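Local coordinates for molybdopterin biosynthesis Mog protein (Mycobacterium tuberculosis, PDB 2G4R) that probably binds molybdopterin and, as in related MogA proteins, activates it by adenylylation during synthesis of the molybdenum cofactor, at residues G73-P76 with T77-T80; P105-P108 with T109-L112. All blocks are in the same frame, centred on the assembly; numbering follows the deposited sequence.

Contact 1: residues G73-P76 with T77-T80; sequences GISP and TDTT
The carboxylate of Asp78 sits over the Gly73-Ile74 peptide, with OD2 just 3.0 Å from Gly73 C. A type I beta turn from Ser75 to Asp78 folds the chain back here, in the glycine-rich loop that leads from strand 65-69 to helix 80-87 of the probable molybdopterin-binding domain. The turn is closed by Asp78 N, which donates to Ser75 O over 3.2 Å. The side chain of Asp78 answers in the other direction: OD2 accepts from Ser75 N at 2.8 Å, with the donor on the anti side of the oxygen and 33° out of the carboxylate plane. Setting CG beside the backbone N and opposite the carbonyl carbon (chi1 -67°) brings the carboxylate back toward 73-76. Aspartate is short enough to make this return, and Gly73, having no side chain, lets the carboxylate come close to the main chain. Pro76 suits the second place of the turn, where its ring fixes phi near the value a type I turn needs. Ser75 OG gathers weaker contacts: it receives a weak bond from Thr77 N, gives another to Asp78 OD2, and sits 3.1 Å from Thr77 OG1. The two central residues of the turn, Pro76 and Thr77, pack on Glu33 and Gly30 of a second subunit. Asp78 CB rests 3.1 Å from Gly73 O, an oxygen that accepts a hydrogen bond from Arg114 NE.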
loop_
_atom_site.group_PDB
_atom_site.type_symbol
_atom_site.label_atom_id
_atom_site.label_comp_id
_atom_site.label_asym_id
_atom_site.label_seq_id
_atom_site.Cartn_x
_atom_site.Cartn_y
_atom_site.Cartn_z
ATOM N N GLY A 73 7.154 -16.749 -7.631
ATOM C CA GLY A 73 8.045 -17.775 -7.188
ATOM C C GLY A 73 7.352 -18.820 -6.334
ATOM O O GLY A 73 6.126 -18.960 -6.384
ATOM N N ILE A 74 8.133 -19.496 -5.514
ATOM C CA ILE A 74 7.671 -20.672 -4.758
ATOM C C ILE A 74 7.707 -20.449 -3.239
ATOM O O ILE A 74 7.707 -21.395 -2.440
ATOM C CB ILE A 74 8.411 -21.931 -5.206
ATOM C CG1 ILE A 74 9.892 -21.914 -4.763
ATOM C CG2 ILE A 74 8.298 -22.046 -6.717
ATOM C CD1 ILE A 74 10.652 -23.135 -5.155
ATOM N N SER A 75 7.722 -19.185 -2.845
ATOM C CA SER A 75 7.653 -18.840 -1.448
ATOM C C SER A 75 6.240 -19.065 -0.952
ATOM O O SER A 75 5.288 -19.218 -1.752
ATOM C CB SER A 75 8.097 -17.408 -1.195
ATOM O OG SER A 75 6.917 -16.647 -1.012
ATOM N N PRO A 76 6.081 -19.100 0.387
ATOM C CA PRO A 76 4.749 -19.371 0.950
ATOM C C PRO A 76 3.715 -18.383 0.392
ATOM O O PRO A 76 2.624 -18.757 -0.061
ATOM C CB PRO A 76 4.958 -19.150 2.476
ATOM C CG PRO A 76 6.410 -19.353 2.703
ATOM C CD PRO A 76 7.110 -18.890 1.437
ATOM N N THR A 77 4.122 -17.121 0.339
ATOM C CA THR A 77 3.233 -16.057 -0.026
ATOM C C THR A 77 3.088 -15.718 -1.541
ATOM O O THR A 77 2.365 -14.784 -1.868
ATOM C CB THR A 77 3.713 -14.788 0.695
ATOM O OG1 THR A 77 5.116 -14.583 0.427
ATOM C CG2 THR A 77 3.503 -14.933 2.187
ATOM N N ASP A 78 3.786 -16.437 -2.433
ATOM C CA ASP A 78 3.711 -16.165 -3.882
ATOM C C ASP A 78 2.487 -16.808 -4.501
ATOM O O ASP A 78 2.510 -17.994 -4.767
ATOM C CB ASP A 78 4.932 -16.755 -4.584
ATOM C CG ASP A 78 6.207 -16.073 -4.221
ATOM O OD1 ASP A 78 6.228 -14.853 -4.046
ATOM O OD2 ASP A 78 7.207 -16.781 -4.143
ATOM N N THR A 79 1.418 -16.052 -4.710
ATOM C CA THR A 79 0.207 -16.584 -5.326
ATOM C C THR A 79 -0.254 -15.828 -6.587
ATOM O O THR A 79 -1.381 -15.968 -7.011
ATOM C CB THR A 79 -0.938 -16.602 -4.276
ATOM O OG1 THR A 79 -1.136 -15.274 -3.776
ATOM C CG2 THR A 79 -0.558 -17.538 -3.112
ATOM N N THR A 80 0.621 -15.036 -7.211
ATOM C CA THR A 80 0.259 -14.299 -8.413
ATOM C C THR A 80 -0.267 -15.261 -9.525
ATOM O O THR A 80 -1.275 -14.966 -10.163
ATOM C CB THR A 80 1.419 -13.358 -8.896
ATOM O OG1 THR A 80 1.748 -12.348 -7.898
ATOM C CG2 THR A 80 1.041 -12.657 -10.191
#

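Contact 2: residues P105-P108 with T109-L112; sequences PKVP and TSVL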
loop_
_atom_site.group_PDB
_atom_site.type_symbol
_atom_site.label_atom_id
_atom_site.label_comp_id
_atom_site.label_asym_id
_atom_site.label_seq_id
_atom_site.Cartn_x
_atom_site.Cartn_y
_atom_site.Cartn_z
ATOM N N PRO A 105 20.193 -17.706 -19.181
ATOM C CA PRO A 105 21.607 -17.949 -19.452
ATOM C C PRO A 105 22.530 -18.395 -18.284
ATOM O O PRO A 105 23.161 -19.445 -18.508
ATOM C CB PRO A 105 22.047 -16.698 -20.232
ATOM C CG PRO A 105 20.628 -15.977 -20.634
ATOM C CD PRO A 105 19.597 -17.022 -20.340
ATOM N N LYS A 106 22.690 -17.754 -17.097
ATOM C CA LYS A 106 22.438 -16.339 -16.648
ATOM C C LYS A 106 21.904 -16.317 -15.195
ATOM O O LYS A 106 22.696 -16.265 -14.248
ATOM C CB LYS A 106 21.552 -15.459 -17.541
ATOM C CG LYS A 106 21.344 -14.016 -17.012
ATOM C CD LYS A 106 22.325 -13.033 -17.667
ATOM C CE LYS A 106 21.843 -11.584 -17.632
ATOM N NZ LYS A 106 20.682 -11.300 -18.540
ATOM N N VAL A 107 20.580 -16.307 -15.031
ATOM C CA VAL A 107 19.941 -16.470 -13.723
ATOM C C VAL A 107 19.264 -17.836 -13.744
ATOM O O VAL A 107 18.087 -17.951 -14.089
ATOM C CB VAL A 107 18.964 -15.324 -13.400
ATOM C CG1 VAL A 107 18.195 -15.576 -12.073
ATOM C CG2 VAL A 107 19.746 -14.022 -13.317
ATOM N N PRO A 108 20.012 -18.884 -13.346
ATOM C CA PRO A 108 19.499 -20.259 -13.412
ATOM C C PRO A 108 18.186 -20.455 -12.669
ATOM O O PRO A 108 17.419 -21.347 -13.006
ATOM C CB PRO A 108 20.603 -21.090 -12.734
ATOM C CG PRO A 108 21.846 -20.233 -12.817
ATOM C CD PRO A 108 21.358 -18.816 -12.731
ATOM N N THR A 109 17.945 -19.651 -11.642
ATOM C CA THR A 109 16.744 -19.796 -10.828
ATOM C C THR A 109 15.482 -19.264 -11.533
ATOM O O THR A 109 14.402 -19.350 -10.991
ATOM C CB THR A 109 16.928 -19.087 -9.474
ATOM O OG1 THR A 109 17.460 -17.772 -9.699
ATOM C CG2 THR A 109 17.879 -19.891 -8.570
ATOM N N SER A 110 15.650 -18.695 -12.732
ATOM C CA SER A 110 14.554 -18.363 -13.659
ATOM C C SER A 110 13.504 -19.437 -13.737
ATOM O O SER A 110 12.324 -19.120 -13.761
ATOM C CB SER A 110 15.092 -18.164 -15.074
ATOM O OG SER A 110 15.421 -16.820 -15.259
ATOM N N VAL A 111 13.959 -20.692 -13.803
ATOM C CA VAL A 111 13.099 -21.896 -13.837
ATOM C C VAL A 111 12.064 -22.026 -12.691
ATOM O O VAL A 111 11.143 -22.870 -12.763
ATOM C CB VAL A 111 13.957 -23.242 -13.843
ATOM C CG1 VAL A 111 14.900 -23.302 -15.026
ATOM C CG2 VAL A 111 14.766 -23.391 -12.538
ATOM N N LEU A 112 12.251 -21.248 -11.626
ATOM C CA LEU A 112 11.381 -21.304 -10.454
ATOM C C LEU A 112 10.235 -20.321 -10.546
ATOM O O LEU A 112 9.331 -20.332 -9.700
ATOM C CB LEU A 112 12.188 -21.006 -9.183
ATOM C CG LEU A 112 13.373 -21.948 -8.952
ATOM C CD1 LEU A 112 14.004 -21.608 -7.610
ATOM C CD2 LEU A 112 12.897 -23.403 -8.998
#
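Val107 and Ser110 make the tight part of this surface turn, since the amide N-H and the hydroxyl of Ser110 converge on Val107 O. Ser110 N donates to Val107 O at 2.9 Å in a nearly straight bond of 162°. The hydroxyl adds a weak second bond, Ser110 OG to Val107 O at 3.1 Å; serine suits the place because its short arm can fold back on a carbonyl three residues earlier. That spacing is the signature of a 3-10 helix, and the pattern recurs two residues on, where Leu112 N donates to Thr109 O, in the loop between helix 93-102 and strand 117-120. Pro108 fits the start of such a turn: its ring holds phi near the helical value, and its nitrogen has no hydrogen that would need an acceptor. Ser110 and Val111 also lean on Leu104. The outer side is looser and largely exposed. There Val107 CG1, held opposite its own backbone N (chi1 175°), reaches Thr109 OG1 at 3.3 Å, a plain van der Waals touch between side chains that cross at a slant. Val111 CG2 brushes Pro108 O at 3.4 Å. Farther out, the end of Lys106 leads away from the turn toward Asp137, its long and weak ionic partner.

In the fold
Both contacts are turns in surface loops of the same probable molybdopterin-binding domain, and contact 1 closes along the chain before contact 2 opens. Their centres are about 17 Å apart, yet their edges meet: Ile74 CG2 of contact 1 packs against Leu112 O of contact 2 at 3.6 Å. Arg114, two residues after 109-112, touches Ile74 and donates through NE to Gly73 O. Their surroundings differ. Contact 1 borders a second subunit, and its glycine-rich loop after parallel strand 65-69 is probably part of the molybdopterin-binding region, as in related MogA proteins. Contact 2 lies farther out, about 18 Å from the centre of the chain against about 15 Å, where no other chain of the trimeric assembly reaches it.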